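Protein FkbI (Streptomyces hygroscopicus, PDB 1R2J) probably acts as an FAD-dependent acyl-ACP dehydrogenase in making the methoxymalonyl extender unit of the polyketide immunosuppressant FK520. Local coordinates at residues A303-A308 with G348-C353; V229-V234 with R280-A285; P173-E178 with L194-V199. All coordinates share one frame; numbering follows the deposited sequence.

Overall arrangement
The three contacts lie in two parts of an acyl-CoA dehydrogenase fold. Contacts 1 and 2 belong to its helical C-terminal domain; contact 3 belongs to the beta-rich middle domain. Contacts 1 and 2 have centres 11 Å apart and touch directly, Val306 and Ala303 meeting Val281 and Ala307 meeting Ala230 and Cys233. Helix 297-322 therefore carries both a face packed on contact 2 and the lysine and histidine of contact 1. Contact 1 reaches FAD itself through Ser349 and Glu351. Contact 3 lies about 17 Å from each of the others, nearest atoms, but its Leu194 side chain is about 8 Å from FAD.

Contact 1 of 3, residues A303-A308 with G348-C353; sequences AKHVAA and GSSEMC. With FAD (flavin-adenine dinucleotide), chain B.
A buried lysine ends on main-chain oxygens: Lys304 NZ donates to Gly348 O at 3.0 Å, in the turn just before helix 350-361. The ammonium lies 33° out of the Gly348 carbonyl plane. It also bonds to Met343 O and, weakly, to Ile346 O, so carbonyls at the end of helix 332-345 and in the turn after it face the buried ammonium and probably help to stabilise it. One water completes the link. It accepts from Lys304 NZ at 2.8 Å and lies 2.9 Å from Ser350 OG and 3.2 Å from His305 ND1, tying three side chains together inside the interface. CG of His305 is anti to the backbone N (chi1 -178°); the ring it bears meets Cys353 and Ser350. There Cys353 CB lies 3.4 Å from His305 ND1, approaching the ring obliquely, while Ser350 CB stands at the ring edge, in plane, 3.9 Å from His305 CE1. Ser349, the N-cap of helix 350-361, looks the other way: its OG accepts from Met352 N (3.1 Å) and donates to the FAD ribose oxygen O2B over a short distance. O2B in turn gives a hydrogen bond to Glu351 OE1 at 2.7 Å. The start of this helix thus has two sides in use, one meeting the ribose of the cofactor's adenosine and one packed on helix 297-322. Beyond the interface, Cys353 leans on Ile301 and His305 on Arg354 and Leu357, whereas Ala303 and Ala307 on helix 297-322 pack against helices 219-248 and 262-287.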
loop_
_atom_site.group_PDB
_atom_site.type_symbol
_atom_site.label_atom_id
_atom_site.label_comp_id
_atom_site.label_asym_id
_atom_site.label_seq_id
_atom_site.Cartn_x
_atom_site.Cartn_y
_atom_site.Cartn_z
ATOM N N ALA A 303 10.214 7.317 -6.727
ATOM C CA ALA A 303 9.818 5.980 -7.167
ATOM C C ALA A 303 8.309 5.791 -7.187
ATOM O O ALA A 303 7.748 5.261 -8.149
ATOM C CB ALA A 303 10.453 4.929 -6.276
ATOM N N LYS A 304 7.650 6.213 -6.118
ATOM C CA LYS A 304 6.212 6.075 -6.042
ATOM C C LYS A 304 5.564 6.883 -7.159
ATOM O O LYS A 304 4.701 6.384 -7.877
ATOM C CB LYS A 304 5.701 6.546 -4.671
ATOM C CG LYS A 304 4.202 6.400 -4.480
ATOM C CD LYS A 304 3.442 7.636 -4.936
ATOM C CE LYS A 304 1.966 7.320 -5.164
ATOM N NZ LYS A 304 1.272 8.401 -5.929
ATOM N N HIS A 305 6.004 8.128 -7.306
ATOM C CA HIS A 305 5.464 9.035 -8.314
ATOM C C HIS A 305 5.555 8.486 -9.741
ATOM O O HIS A 305 4.542 8.365 -10.439
ATOM C CB HIS A 305 6.179 10.391 -8.221
ATOM C CG HIS A 305 5.673 11.411 -9.191
ATOM N ND1 HIS A 305 4.350 11.803 -9.240
ATOM C CD2 HIS A 305 6.316 12.142 -10.133
ATOM C CE1 HIS A 305 4.202 12.731 -10.169
ATOM N NE2 HIS A 305 5.379 12.954 -10.726
ATOM N N VAL A 306 6.768 8.148 -10.165
ATOM C CA VAL A 306 6.984 7.624 -11.504
ATOM C C VAL A 306 6.313 6.276 -11.747
ATOM O O VAL A 306 5.676 6.081 -12.779
ATOM C CB VAL A 306 8.489 7.486 -11.808
ATOM C CG1 VAL A 306 9.144 8.856 -11.841
ATOM C CG2 VAL A 306 9.146 6.635 -10.760
ATOM N N ALA A 307 6.456 5.346 -10.805
ATOM C CA ALA A 307 5.862 4.022 -10.963
ATOM C C ALA A 307 4.347 4.136 -11.077
ATOM O O ALA A 307 3.722 3.442 -11.871
ATOM C CB ALA A 307 6.244 3.124 -9.784
ATOM N N ALA A 308 3.759 5.036 -10.296
ATOM C CA ALA A 308 2.317 5.219 -10.325
ATOM C C ALA A 308 1.850 5.826 -11.647
ATOM O O ALA A 308 0.938 5.293 -12.286
ATOM C CB ALA A 308 1.875 6.090 -9.151
ATOM N N GLY A 348 0.556 10.291 -1.283
ATOM C CA GLY A 348 1.150 11.485 -1.852
ATOM C C GLY A 348 0.750 11.511 -3.317
ATOM O O GLY A 348 1.364 10.838 -4.152
ATOM N N SER A 349 -0.304 12.260 -3.622
ATOM C CA SER A 349 -0.815 12.377 -4.991
ATOM C C SER A 349 0.253 12.868 -5.956
ATOM O O SER A 349 1.259 13.451 -5.544
ATOM C CB SER A 349 -1.981 13.362 -5.036
ATOM O OG SER A 349 -1.488 14.693 -4.939
ATOM N N SER A 350 0.025 12.638 -7.246
ATOM C CA SER A 350 0.961 13.090 -8.272
ATOM C C SER A 350 1.255 14.577 -8.059
ATOM O O SER A 350 2.392 15.016 -8.198
ATOM C CB SER A 350 0.364 12.885 -9.665
ATOM O OG SER A 350 0.092 11.515 -9.901
ATOM N N GLU A 351 0.226 15.348 -7.710
ATOM C CA GLU A 351 0.419 16.779 -7.490
ATOM C C GLU A 351 1.324 17.047 -6.298
ATOM O O GLU A 351 2.219 17.875 -6.385
ATOM C CB GLU A 351 -0.919 17.499 -7.289
ATOM C CG GLU A 351 -1.766 17.592 -8.550
ATOM C CD GLU A 351 -2.190 16.230 -9.049
ATOM O OE1 GLU A 351 -2.684 15.442 -8.210
ATOM O OE2 GLU A 351 -2.029 15.946 -10.265
ATOM N N MET A 352 1.094 16.351 -5.189
ATOM C CA MET A 352 1.924 16.542 -4.007
ATOM C C MET A 352 3.346 16.043 -4.272
ATOM O O MET A 352 4.312 16.622 -3.775
ATOM C CB MET A 352 1.320 15.819 -2.798
ATOM C CG MET A 352 0.019 16.438 -2.304
ATOM S SD MET A 352 0.150 18.246 -2.141
ATOM C CE MET A 352 1.168 18.350 -0.695
ATOM N N CYS A 353 3.482 14.974 -5.054
ATOM C CA CYS A 353 4.814 14.464 -5.361
ATOM C C CYS A 353 5.578 15.496 -6.178
ATOM O O CYS A 353 6.786 15.674 -6.004
ATOM C CB CYS A 353 4.734 13.142 -6.132
ATOM S SG CYS A 353 4.233 11.745 -5.100
HETATM P PA FAD B . -7.636 16.214 -1.611
HETATM O O1A FAD B . -6.506 15.772 -0.803
HETATM O O2A FAD B . -9.061 16.581 -1.290
HETATM O O5B FAD B . -7.645 15.803 -3.084
HETATM C C5B FAD B . -7.121 16.898 -3.725
HETATM C C4B FAD B . -6.921 16.850 -5.200
HETATM O O4B FAD B . -6.315 18.191 -5.174
HETATM C C3B FAD B . -5.808 15.894 -5.489
HETATM O O3B FAD B . -5.827 15.589 -6.845
HETATM C C2B FAD B . -4.597 16.599 -5.098
HETATM O O2B FAD B . -3.320 16.237 -5.684
HETATM C C1B FAD B . -4.924 18.100 -5.353
HETATM N N9A FAD B . -4.276 18.940 -4.401
HETATM C C8A FAD B . -4.486 19.122 -3.008
HETATM N N7A FAD B . -3.693 19.976 -2.433
HETATM C C5A FAD B . -2.881 20.429 -3.455
HETATM C C6A FAD B . -1.832 21.353 -3.505
HETATM N N6A FAD B . -1.408 22.027 -2.428
HETATM N N1A FAD B . -1.218 21.574 -4.723
HETATM C C2A FAD B . -1.620 20.912 -5.833
HETATM N N3A FAD B . -2.657 19.975 -5.888
HETATM C C4A FAD B . -3.216 19.828 -4.588
HETATM N N1 FAD B . -5.518 7.045 3.883
HETATM C C2 FAD B . -4.974 6.540 5.066
HETATM O O2 FAD B . -4.709 7.272 6.038
HETATM N N3 FAD B . -4.726 5.178 5.169
HETATM C C4 FAD B . -4.993 4.224 4.154
HETATM O O4 FAD B . -4.729 3.000 4.356
HETATM C C4X FAD B . -5.549 4.741 3.006
HETATM N N5 FAD B . -5.854 3.769 1.959
HETATM C C5X FAD B . -6.454 4.246 0.775
HETATM C C6 FAD B . -6.809 3.372 -0.287
HETATM C C7 FAD B . -7.455 3.793 -1.489
HETATM C C7M FAD B . -7.804 2.778 -2.575
HETATM C C8 FAD B . -7.770 5.174 -1.624
HETATM C C8M FAD B . -8.485 5.760 -2.828
HETATM C C9 FAD B . -7.430 6.063 -0.636
HETATM C C9A FAD B . -6.751 5.646 0.567
HETATM N N10 FAD B . -6.372 6.573 1.673
HETATM C C10 FAD B . -5.802 6.143 2.877
HETATM C "C1'" FAD B . -6.661 7.876 1.253
HETATM C "C2'" FAD B . -5.390 8.563 0.492
HETATM O "O2'" FAD B . -4.640 9.014 1.656
HETATM C "C3'" FAD B . -5.945 9.716 -0.133
HETATM O "O3'" FAD B . -5.932 9.512 -1.568
HETATM C "C4'" FAD B . -5.526 11.207 -0.092
HETATM O "O4'" FAD B . -5.230 11.831 1.128
HETATM C "C5'" FAD B . -6.786 11.676 -0.647
HETATM O "O5'" FAD B . -7.233 12.893 -0.132
HETATM P P FAD B . -8.721 13.331 -0.612
HETATM O O1P FAD B . -8.316 13.771 0.636
HETATM O O2P FAD B . -9.940 14.266 -0.386
HETATM O O3P FAD B . -8.273 14.790 -1.174
HETATM O O HOH W 1 1.932 9.899 -8.261
#

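Contact 2 of 3, residues V229-V234 with R280-A285; sequences VAWGCV and RVCEYA
Cys282 of helix 262-287 is laid over the indole of Trp231 in a sulfur-aromatic contact between two antiparallel helices in the C-terminal helical domain of the acyl-CoA dehydrogenase fold. The axes of the short segments come within 9.7 Å and run at 151° to each other, with Trp231 and Cys282 level across the gap. Trp231 turns one face to the cysteine: Cys282 CB sits 3.5 Å from the centroid of the six-membered ring of Trp231 and almost on its normal, a CH-pi contact. The sulfur follows over the same ring, Cys282 SG being 4.5 Å from that Trp231 centroid. With SG anti to its own carbonyl carbon (chi1 -69°), Cys282 aims the sulfur at helix 219-248, where it fits between Ala230 and Val234, one turn apart. Ala230 CB touches Cys282 SG at 3.7 Å, and Val234 CG2 comes as close as 3.4 Å to the same Cys282 SG. No hydrogen bond crosses the interface, and its side-chain contacts are largely apolar. The Trp231 side chain also touches Glu59, Thr61 and Ala62, which brings helix 54-67 of the N-terminal region against the same tryptophan. Glu283 crosses Trp231 at about a right angle, its CG 3.7 Å from Trp231 CH2. Its carboxylate is fixed from within helix 262-287: Arg280 grips it side-on in a salt bridge, Arg280 NE bonding to Glu283 OE2 at 3.0 Å and Arg280 NH2 to Glu283 OE1 at 2.9 Å, both oxygens close to the guanidinium plane.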
loop_
_atom_site.group_PDB
_atom_site.type_symbol
_atom_site.label_atom_id
_atom_site.label_comp_id
_atom_site.label_asym_id
_atom_site.label_seq_id
_atom_site.Cartn_x
_atom_site.Cartn_y
_atom_site.Cartn_z
ATOM N N VAL A 229 4.014 0.986 -2.463
ATOM C CA VAL A 229 3.126 1.309 -3.568
ATOM C C VAL A 229 3.923 1.351 -4.861
ATOM O O VAL A 229 3.445 0.894 -5.897
ATOM C CB VAL A 229 2.422 2.665 -3.367
ATOM C CG1 VAL A 229 1.793 3.139 -4.689
ATOM C CG2 VAL A 229 1.339 2.531 -2.297
ATOM N N ALA A 230 5.140 1.889 -4.795
ATOM C CA ALA A 230 5.990 1.979 -5.982
ATOM C C ALA A 230 6.256 0.577 -6.553
ATOM O O ALA A 230 6.124 0.350 -7.751
ATOM C CB ALA A 230 7.305 2.684 -5.634
ATOM N N TRP A 231 6.613 -0.366 -5.686
ATOM C CA TRP A 231 6.869 -1.734 -6.127
ATOM C C TRP A 231 5.562 -2.375 -6.575
ATOM O O TRP A 231 5.545 -3.182 -7.501
ATOM C CB TRP A 231 7.502 -2.568 -5.002
ATOM C CG TRP A 231 8.971 -2.332 -4.843
ATOM C CD1 TRP A 231 9.596 -1.698 -3.805
ATOM C CD2 TRP A 231 10.008 -2.735 -5.752
ATOM N NE1 TRP A 231 10.959 -1.685 -4.011
ATOM C CE2 TRP A 231 11.237 -2.312 -5.197
ATOM C CE3 TRP A 231 10.018 -3.412 -6.979
ATOM C CZ2 TRP A 231 12.464 -2.545 -5.827
ATOM C CZ3 TRP A 231 11.241 -3.644 -7.606
ATOM C CH2 TRP A 231 12.446 -3.209 -7.025
ATOM N N GLY A 232 4.469 -2.005 -5.920
ATOM C CA GLY A 232 3.181 -2.550 -6.294
ATOM C C GLY A 232 2.876 -2.156 -7.730
ATOM O O GLY A 232 2.362 -2.961 -8.517
ATOM N N CYS A 233 3.210 -0.917 -8.080
ATOM C CA CYS A 233 2.963 -0.420 -9.433
ATOM C C CYS A 233 3.834 -1.103 -10.465
ATOM O O CYS A 233 3.426 -1.273 -11.612
ATOM C CB CYS A 233 3.156 1.092 -9.488
ATOM S SG CYS A 233 1.908 1.946 -8.500
ATOM N N VAL A 234 5.043 -1.477 -10.066
ATOM C CA VAL A 234 5.917 -2.208 -10.975
ATOM C C VAL A 234 5.176 -3.513 -11.288
ATOM O O VAL A 234 5.209 -3.998 -12.414
ATOM C CB VAL A 234 7.276 -2.549 -10.317
ATOM C CG1 VAL A 234 8.098 -3.444 -11.243
ATOM C CG2 VAL A 234 8.042 -1.270 -10.021
ATOM N N ARG A 280 13.669 0.297 -12.283
ATOM C CA ARG A 280 14.944 0.952 -12.027
ATOM C C ARG A 280 14.837 1.954 -10.884
ATOM O O ARG A 280 15.660 1.957 -9.973
ATOM C CB ARG A 280 15.433 1.682 -13.283
ATOM C CG ARG A 280 15.661 0.798 -14.515
ATOM C CD ARG A 280 16.737 -0.243 -14.288
ATOM N NE ARG A 280 16.207 -1.483 -13.729
ATOM C CZ ARG A 280 15.575 -2.419 -14.431
ATOM N NH1 ARG A 280 15.381 -2.272 -15.739
ATOM N NH2 ARG A 280 15.149 -3.514 -13.825
ATOM N N VAL A 281 13.810 2.798 -10.929
ATOM C CA VAL A 281 13.636 3.810 -9.897
ATOM C C VAL A 281 13.331 3.177 -8.539
ATOM O O VAL A 281 13.762 3.682 -7.495
ATOM C CB VAL A 281 12.534 4.830 -10.312
ATOM C CG1 VAL A 281 11.171 4.162 -10.342
ATOM C CG2 VAL A 281 12.544 6.013 -9.368
ATOM N N CYS A 282 12.609 2.058 -8.549
ATOM C CA CYS A 282 12.270 1.364 -7.303
ATOM C C CYS A 282 13.515 0.729 -6.697
ATOM O O CYS A 282 13.699 0.737 -5.478
ATOM C CB CYS A 282 11.216 0.284 -7.550
ATOM S SG CYS A 282 9.596 0.943 -7.982
ATOM N N GLU A 283 14.367 0.186 -7.565
ATOM C CA GLU A 283 15.607 -0.444 -7.138
ATOM C C GLU A 283 16.542 0.587 -6.499
ATOM O O GLU A 283 17.162 0.328 -5.463
ATOM C CB GLU A 283 16.294 -1.094 -8.343
ATOM C CG GLU A 283 15.566 -2.326 -8.875
ATOM C CD GLU A 283 15.970 -2.663 -10.292
ATOM O OE1 GLU A 283 15.377 -3.587 -10.885
ATOM O OE2 GLU A 283 16.880 -1.996 -10.820
ATOM N N TYR A 284 16.636 1.754 -7.127
ATOM C CA TYR A 284 17.480 2.838 -6.634
ATOM C C TYR A 284 17.032 3.290 -5.239
ATOM O O TYR A 284 17.854 3.475 -4.330
ATOM C CB TYR A 284 17.409 4.019 -7.604
ATOM C CG TYR A 284 18.287 5.192 -7.241
ATOM C CD1 TYR A 284 19.652 5.190 -7.538
ATOM C CD2 TYR A 284 17.750 6.318 -6.622
ATOM C CE1 TYR A 284 20.457 6.292 -7.229
ATOM C CE2 TYR A 284 18.546 7.420 -6.306
ATOM C CZ TYR A 284 19.893 7.400 -6.616
ATOM O OH TYR A 284 20.668 8.495 -6.319
ATOM N N ALA A 285 15.727 3.472 -5.068
ATOM C CA ALA A 285 15.200 3.905 -3.782
ATOM C C ALA A 285 15.411 2.822 -2.727
ATOM O O ALA A 285 15.708 3.123 -1.566
ATOM C CB ALA A 285 13.719 4.236 -3.904
#

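Contact 3 of 3, residues P173-E178 with L194-V199; sequences PGVRVE and LHLDQV
Val175 and Leu196 lie side by side and point the same way, Val175 CG2 against Leu196 CD2 at 3.7 Å. Val175 presents CG2 because that methyl is anti to the backbone N, beside the carbonyl carbon. On the same face Val177 and Leu194 form a looser pair, with Leu194 CD2 4.4 Å from Val177 CB. Past the corner at Asp197 and Gln198, Val199 CG2 comes within 3.8 Å of Gly174 C. Leu194 and Leu196 continue inward onto Leu152 and Val154 of strand 151-156. Behind this row, strands 175-179 and 192-196 run antiparallel, successive strands joined by a long connection in the beta domain characteristic of acyl-CoA dehydrogenases. Strand 192-196 pairs on its other side with strand 133-143. Val175 with Leu196 and Val177 with Leu194 are non-hydrogen-bonded pairs, and between them Arg176 and His195 make the hydrogen-bonded one: Arg176 N to His195 O at 2.9 Å and His195 N to Arg176 O at 2.8 Å. Two residues before Arg176, Gly174 O accepts from Asp197 N at 3.1 Å. The opposite face carries Arg176 and His195, their CB atoms 3.8 Å apart. The His195 ring, which also meets His139, receives Glu178 CB at its edge, 3.6 Å from NE2. The Glu178 carboxylate plane is turned 57° from the imidazole, and the Arg176 side chain, bent at chi2, ends clear of strand 192-196.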
loop_
_atom_site.group_PDB
_atom_site.type_symbol
_atom_site.label_atom_id
_atom_site.label_comp_id
_atom_site.label_asym_id
_atom_site.label_seq_id
_atom_site.Cartn_x
_atom_site.Cartn_y
_atom_site.Cartn_z
ATOM N N PRO A 173 -14.023 -1.309 23.004
ATOM C CA PRO A 173 -15.318 -0.632 23.054
ATOM C C PRO A 173 -15.187 0.803 22.566
ATOM O O PRO A 173 -14.224 1.491 22.895
ATOM C CB PRO A 173 -15.685 -0.721 24.530
ATOM C CG PRO A 173 -15.131 -2.059 24.908
ATOM C CD PRO A 173 -13.754 -2.020 24.266
ATOM N N GLY A 174 -16.151 1.245 21.768
ATOM C CA GLY A 174 -16.112 2.599 21.252
ATOM C C GLY A 174 -15.595 2.726 19.827
ATOM O O GLY A 174 -15.692 3.798 19.234
ATOM N N VAL A 175 -15.030 1.658 19.270
ATOM C CA VAL A 175 -14.541 1.731 17.900
ATOM C C VAL A 175 -15.515 1.080 16.936
ATOM O O VAL A 175 -16.059 0.003 17.202
ATOM C CB VAL A 175 -13.154 1.062 17.720
ATOM C CG1 VAL A 175 -13.241 -0.410 18.034
ATOM C CG2 VAL A 175 -12.662 1.253 16.281
ATOM N N ARG A 176 -15.741 1.759 15.818
ATOM C CA ARG A 176 -16.629 1.265 14.782
ATOM C C ARG A 176 -15.918 1.382 13.442
ATOM O O ARG A 176 -15.532 2.474 13.020
ATOM C CB ARG A 176 -17.934 2.068 14.760
ATOM C CG ARG A 176 -18.805 1.892 16.008
ATOM C CD ARG A 176 -19.255 0.437 16.179
ATOM N NE ARG A 176 -20.112 0.236 17.351
ATOM C CZ ARG A 176 -20.563 -0.950 17.755
ATOM N NH1 ARG A 176 -20.244 -2.050 17.083
ATOM N NH2 ARG A 176 -21.336 -1.042 18.831
ATOM N N VAL A 177 -15.723 0.241 12.793
ATOM C CA VAL A 177 -15.077 0.191 11.493
ATOM C C VAL A 177 -16.170 0.034 10.441
ATOM O O VAL A 177 -16.782 -1.029 10.318
ATOM C CB VAL A 177 -14.098 -0.999 11.415
ATOM C CG1 VAL A 177 -14.757 -2.247 11.963
ATOM C CG2 VAL A 177 -13.665 -1.223 9.975
ATOM N N GLU A 178 -16.429 1.103 9.696
ATOM C CA GLU A 178 -17.461 1.076 8.667
ATOM C C GLU A 178 -16.805 0.985 7.290
ATOM O O GLU A 178 -16.130 1.913 6.842
ATOM C CB GLU A 178 -18.336 2.334 8.759
ATOM C CG GLU A 178 -19.829 2.079 8.532
ATOM C CD GLU A 178 -20.558 1.636 9.799
ATOM O OE1 GLU A 178 -21.653 1.040 9.684
ATOM O OE2 GLU A 178 -20.045 1.896 10.909
ATOM N N LEU A 194 -12.938 4.784 10.134
ATOM C CA LEU A 194 -12.825 4.440 11.542
ATOM C C LEU A 194 -13.527 5.479 12.413
ATOM O O LEU A 194 -13.230 6.672 12.343
ATOM C CB LEU A 194 -11.350 4.355 11.948
ATOM C CG LEU A 194 -10.442 3.457 11.108
ATOM C CD1 LEU A 194 -9.027 3.482 11.677
ATOM C CD2 LEU A 194 -10.996 2.040 11.092
ATOM N N HIS A 195 -14.468 5.023 13.227
ATOM C CA HIS A 195 -15.182 5.914 14.130
ATOM C C HIS A 195 -14.651 5.633 15.528
ATOM O O HIS A 195 -14.850 4.546 16.072
ATOM C CB HIS A 195 -16.680 5.637 14.056
ATOM C CG HIS A 195 -17.235 5.727 12.669
ATOM N ND1 HIS A 195 -17.372 6.924 12.000
ATOM C CD2 HIS A 195 -17.667 4.767 11.818
ATOM C CE1 HIS A 195 -17.864 6.697 10.795
ATOM N NE2 HIS A 195 -18.053 5.396 10.659
ATOM N N LEU A 196 -13.951 6.608 16.094
ATOM C CA LEU A 196 -13.374 6.459 17.422
ATOM C C LEU A 196 -14.066 7.364 18.441
ATOM O O LEU A 196 -13.783 8.561 18.518
ATOM C CB LEU A 196 -11.879 6.783 17.377
ATOM C CG LEU A 196 -11.028 5.972 16.394
ATOM C CD1 LEU A 196 -9.616 6.530 16.377
ATOM C CD2 LEU A 196 -11.024 4.503 16.786
ATOM N N ASP A 197 -14.966 6.778 19.226
ATOM C CA ASP A 197 -15.711 7.519 20.243
ATOM C C ASP A 197 -15.169 7.192 21.635
ATOM O O ASP A 197 -15.518 6.167 22.221
ATOM C CB ASP A 197 -17.200 7.164 20.135
ATOM C CG ASP A 197 -18.040 7.786 21.239
ATOM O OD1 ASP A 197 -17.808 8.966 21.580
ATOM O OD2 ASP A 197 -18.941 7.093 21.757
ATOM N N GLN A 198 -14.302 8.063 22.147
ATOM C CA GLN A 198 -13.690 7.879 23.464
ATOM C C GLN A 198 -13.193 6.454 23.663
ATOM O O GLN A 198 -13.752 5.710 24.464
ATOM C CB GLN A 198 -14.686 8.211 24.580
ATOM C CG GLN A 198 -15.072 9.670 24.672
ATOM C CD GLN A 198 -13.885 10.567 24.947
ATOM O OE1 GLN A 198 -13.211 10.427 25.966
ATOM N NE2 GLN A 198 -13.626 11.498 24.039
ATOM N N VAL A 199 -12.145 6.078 22.942
ATOM C CA VAL A 199 -11.594 4.733 23.055
ATOM C C VAL A 199 -10.480 4.687 24.091
ATOM O O VAL A 199 -9.485 5.403 23.973
ATOM C CB VAL A 199 -11.031 4.248 21.700
ATOM C CG1 VAL A 199 -10.384 2.884 21.861
ATOM C CG2 VAL A 199 -12.147 4.190 20.668
#